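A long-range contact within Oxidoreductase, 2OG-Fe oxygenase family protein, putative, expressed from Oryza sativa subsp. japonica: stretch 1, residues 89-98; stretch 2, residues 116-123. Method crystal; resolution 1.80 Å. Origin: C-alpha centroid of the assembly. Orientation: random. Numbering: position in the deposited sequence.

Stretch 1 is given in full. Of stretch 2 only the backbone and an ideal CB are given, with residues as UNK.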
# COMPACT_ATOMS: atom_id res chain seq x y z
N PHE A 89 12.11 -5.37 2.40
CA PHE A 89 10.75 -4.83 2.40
C PHE A 89 9.99 -5.31 3.64
O PHE A 89 9.35 -4.51 4.34
CB PHE A 89 9.98 -5.26 1.14
CG PHE A 89 10.45 -4.61 -0.15
CD1 PHE A 89 11.59 -3.81 -0.19
CD2 PHE A 89 9.74 -4.80 -1.32
CE1 PHE A 89 12.00 -3.23 -1.39
CE2 PHE A 89 10.14 -4.23 -2.52
CZ PHE A 89 11.28 -3.44 -2.56
N SER A 90 10.07 -6.61 3.93
CA SER A 90 9.40 -7.17 5.10
C SER A 90 9.92 -6.55 6.39
O SER A 90 9.15 -6.32 7.32
CB SER A 90 9.59 -8.69 5.14
OG SER A 90 8.89 -9.33 4.09
N LYS A 91 11.23 -6.27 6.45
CA LYS A 91 11.81 -5.62 7.63
C LYS A 91 11.20 -4.25 7.87
O LYS A 91 10.84 -3.91 9.01
CB LYS A 91 13.32 -5.51 7.45
CG LYS A 91 14.05 -4.67 8.51
CD LYS A 91 14.90 -3.56 7.88
CE LYS A 91 15.30 -2.48 8.88
NZ LYS A 91 16.27 -1.50 8.31
N ILE A 92 11.09 -3.44 6.82
CA ILE A 92 10.52 -2.11 6.95
C ILE A 92 9.06 -2.18 7.38
O ILE A 92 8.62 -1.40 8.22
CB ILE A 92 10.67 -1.32 5.63
CG1 ILE A 92 12.15 -1.12 5.29
CG2 ILE A 92 9.97 0.03 5.75
CD1 ILE A 92 12.39 -0.48 3.92
N VAL A 93 8.31 -3.15 6.84
CA VAL A 93 6.92 -3.34 7.24
C VAL A 93 6.81 -3.61 8.74
O VAL A 93 5.98 -3.01 9.44
CB VAL A 93 6.28 -4.48 6.42
CG1 VAL A 93 4.98 -4.93 7.07
CG2 VAL A 93 6.02 -4.03 4.97
N LYS A 94 7.64 -4.52 9.24
CA LYS A 94 7.58 -4.85 10.66
C LYS A 94 8.02 -3.68 11.53
O LYS A 94 7.47 -3.48 12.62
CB LYS A 94 8.46 -6.08 10.92
CG LYS A 94 7.80 -7.38 10.49
CD LYS A 94 8.79 -8.52 10.44
CE LYS A 94 8.31 -9.64 9.53
NZ LYS A 94 7.09 -10.30 10.06
N ASP A 95 9.01 -2.91 11.07
CA ASP A 95 9.40 -1.69 11.79
C ASP A 95 8.26 -0.69 11.84
O ASP A 95 8.05 -0.02 12.87
CB ASP A 95 10.62 -1.05 11.11
CG ASP A 95 11.91 -1.82 11.34
OD1 ASP A 95 11.94 -2.74 12.18
OD2 ASP A 95 12.91 -1.50 10.67
N ALA A 96 7.51 -0.55 10.74
CA ALA A 96 6.39 0.39 10.70
C ALA A 96 5.31 -0.01 11.69
O ALA A 96 4.74 0.84 12.38
CB ALA A 96 5.82 0.46 9.28
N ILE A 97 5.01 -1.31 11.77
CA ILE A 97 4.06 -1.81 12.75
C ILE A 97 4.57 -1.56 14.16
O ILE A 97 3.83 -1.08 15.03
CB ILE A 97 3.77 -3.30 12.51
CG1 ILE A 97 3.07 -3.46 11.15
CG2 ILE A 97 2.88 -3.86 13.60
CD1 ILE A 97 2.95 -4.89 10.72
N GLN A 98 5.84 -1.88 14.41
CA GLN A 98 6.41 -1.64 15.73
C GLN A 98 6.33 -0.16 16.11
O GLN A 98 5.95 0.19 17.24
CB GLN A 98 7.86 -2.12 15.77
CG GLN A 98 8.03 -3.59 16.07
CD GLN A 98 9.47 -3.95 16.44
OE1 GLN A 98 10.41 -3.24 16.07
NE2 GLN A 98 9.64 -5.03 17.19
N UNK A 116 -3.73 -1.60 19.68
CA UNK A 116 -2.55 -2.34 19.28
C UNK A 116 -2.85 -3.03 17.95
O UNK A 116 -3.84 -3.75 17.84
CB UNK A 116 -2.14 -3.35 20.35
N UNK A 117 -1.99 -2.80 16.97
CA UNK A 117 -2.14 -3.47 15.68
C UNK A 117 -1.56 -4.88 15.75
O UNK A 117 -0.48 -5.08 16.32
CB UNK A 117 -1.46 -2.67 14.57
N UNK A 118 -2.23 -5.88 15.18
CA UNK A 118 -1.66 -7.23 15.14
C UNK A 118 -0.39 -7.26 14.31
O UNK A 118 -0.20 -6.41 13.42
CB UNK A 118 -2.68 -8.23 14.58
N UNK A 119 0.49 -8.22 14.55
CA UNK A 119 1.71 -8.32 13.73
C UNK A 119 1.37 -8.73 12.31
O UNK A 119 0.27 -9.21 12.01
CB UNK A 119 2.69 -9.32 14.34
N UNK A 120 2.33 -8.53 11.42
CA UNK A 120 2.13 -8.91 10.02
C UNK A 120 3.36 -9.63 9.51
O UNK A 120 4.49 -9.17 9.71
CB UNK A 120 1.83 -7.69 9.15
N UNK A 121 3.13 -10.76 8.85
CA UNK A 121 4.16 -11.46 8.08
C UNK A 121 3.66 -11.48 6.64
O UNK A 121 3.08 -12.48 6.19
CB UNK A 121 4.42 -12.87 8.61
N UNK A 122 3.83 -10.39 5.90
CA UNK A 122 3.17 -10.28 4.60
C UNK A 122 3.72 -11.31 3.63
O UNK A 122 4.93 -11.52 3.54
CB UNK A 122 3.34 -8.87 4.03
N UNK A 123 2.80 -11.96 2.93
CA UNK A 123 3.15 -12.84 1.82
C UNK A 123 2.55 -12.32 0.52
O UNK A 123 2.65 -12.98 -0.52
CB UNK A 123 2.67 -14.27 2.09

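Stretch 1 is one run of helix. Val93 and Ile97, one turn apart, aim CA-to-CB toward the other stretch, and Lys94, next to Val93, starts sideways and brings its end nearer. Stretch 2 must answer two aliphatic groups and one ammonium.

Position 116 has nothing of the helix within 5.5 Å of its ideal CB, so the contact sets no preference. The residue is Glu116, and it makes no contact here.

Position 117 points toward the helix, its ideal CB 4.6 Å from Ile97 CG2. A methyl at that range favours an apolar side chain, and Leu, Ile, Val or Met would all be plausible. It is Leu117, rotamer mt; its side chain comes no nearer than CB, and the closest pair is Leu117 O to Ile97 CG2 at 4.5 Å.

Position 118 turns its CB away, and its phi of -64° with psi of 156° lies in the extended region that proline tolerates; many residues would fit. It is Pro118. Its carbonyl matters more than its ring: Pro118 O lies 4.0 Å from Ile97 CG2, a methyl that cannot donate, and finds no partner in the model.

Position 119 points sideways with its ideal CB out of reach, so many residues would do. Pro119 mainly contributes backbone, its C atom 4.4 Å from Ile97 CD1.

Position 120 is the tightest. Its ideal CB sits 3.4 Å from Ile97 CD1 and 4.7 Å from Val93 CG1, so an aliphatic side chain is suggested. The extended backbone (-135/132°) tolerates beta-branching, but the tight CB makes one branching further out, or unbranched, such as Leu or Met, safer. Leu120, in rotamer tp, carries its CD2 to 4.1 Å from Val93 CG1. The backbone serves the charge: Lys94 NZ donates a hydrogen bond to Leu120 O at 2.9 Å.

Position 121 points away overall, yet its ideal CB is 4.0 Å from Lys94 NZ. A small polar group or an acid such as Asp could answer the ammonium, whereas a cationic one would be a poor choice. Ser121, with chi1 in m, accepts a weak hydrogen bond at 3.3 Å from Lys94 NZ to its OG.

Position 122 points toward the helix, but its ideal CB is still 5.2 Å from Val93 CG1, leaving room for a compact apolar group; Pro, Val or Leu could serve. Pro122 fills it with its ring, CG lying 4.2 Å from Val93 CG1 and 4.3 Å from Ser90 OG. A water bridges Ser90 and Pro122, 2.6 Å from Ser90 OG and donating to Pro122 O at 2.7 Å.

Position 123 points away and this contact sets no preference; Asp123 has OD1 hydrogen-bonded elsewhere in the structure.

Stretch 2 116-123: ELPPLSPD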
# COMPACT_ATOMS: atom_id res chain seq x y z
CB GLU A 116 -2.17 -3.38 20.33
CG GLU A 116 -0.76 -3.91 20.19
CD GLU A 116 -0.38 -4.81 21.36
OE1 GLU A 116 -1.28 -5.36 22.02
OE2 GLU A 116 0.83 -4.93 21.64
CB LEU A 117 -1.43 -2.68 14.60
CG LEU A 117 -2.11 -1.39 14.17
CD1 LEU A 117 -1.06 -0.43 13.62
CD2 LEU A 117 -3.20 -1.67 13.14
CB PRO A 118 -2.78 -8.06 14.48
CG PRO A 118 -4.02 -7.23 14.57
CD PRO A 118 -3.55 -5.80 14.53
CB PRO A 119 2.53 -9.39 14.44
CG PRO A 119 1.50 -10.25 15.09
CD PRO A 119 0.40 -9.31 15.53
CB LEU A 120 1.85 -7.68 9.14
CG LEU A 120 1.17 -7.93 7.80
CD1 LEU A 120 -0.26 -8.40 7.99
CD2 LEU A 120 1.23 -6.65 6.92
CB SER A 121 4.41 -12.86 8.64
OG SER A 121 4.87 -12.76 9.98
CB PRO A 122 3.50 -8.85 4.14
CG PRO A 122 4.76 -8.50 4.88
CD PRO A 122 4.69 -9.22 6.20
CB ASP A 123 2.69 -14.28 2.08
CG ASP A 123 1.24 -14.37 2.52
OD1 ASP A 123 0.50 -13.36 2.39
OD2 ASP A 123 0.82 -15.45 2.97
O HOH W 1 7.25 -11.13 4.93
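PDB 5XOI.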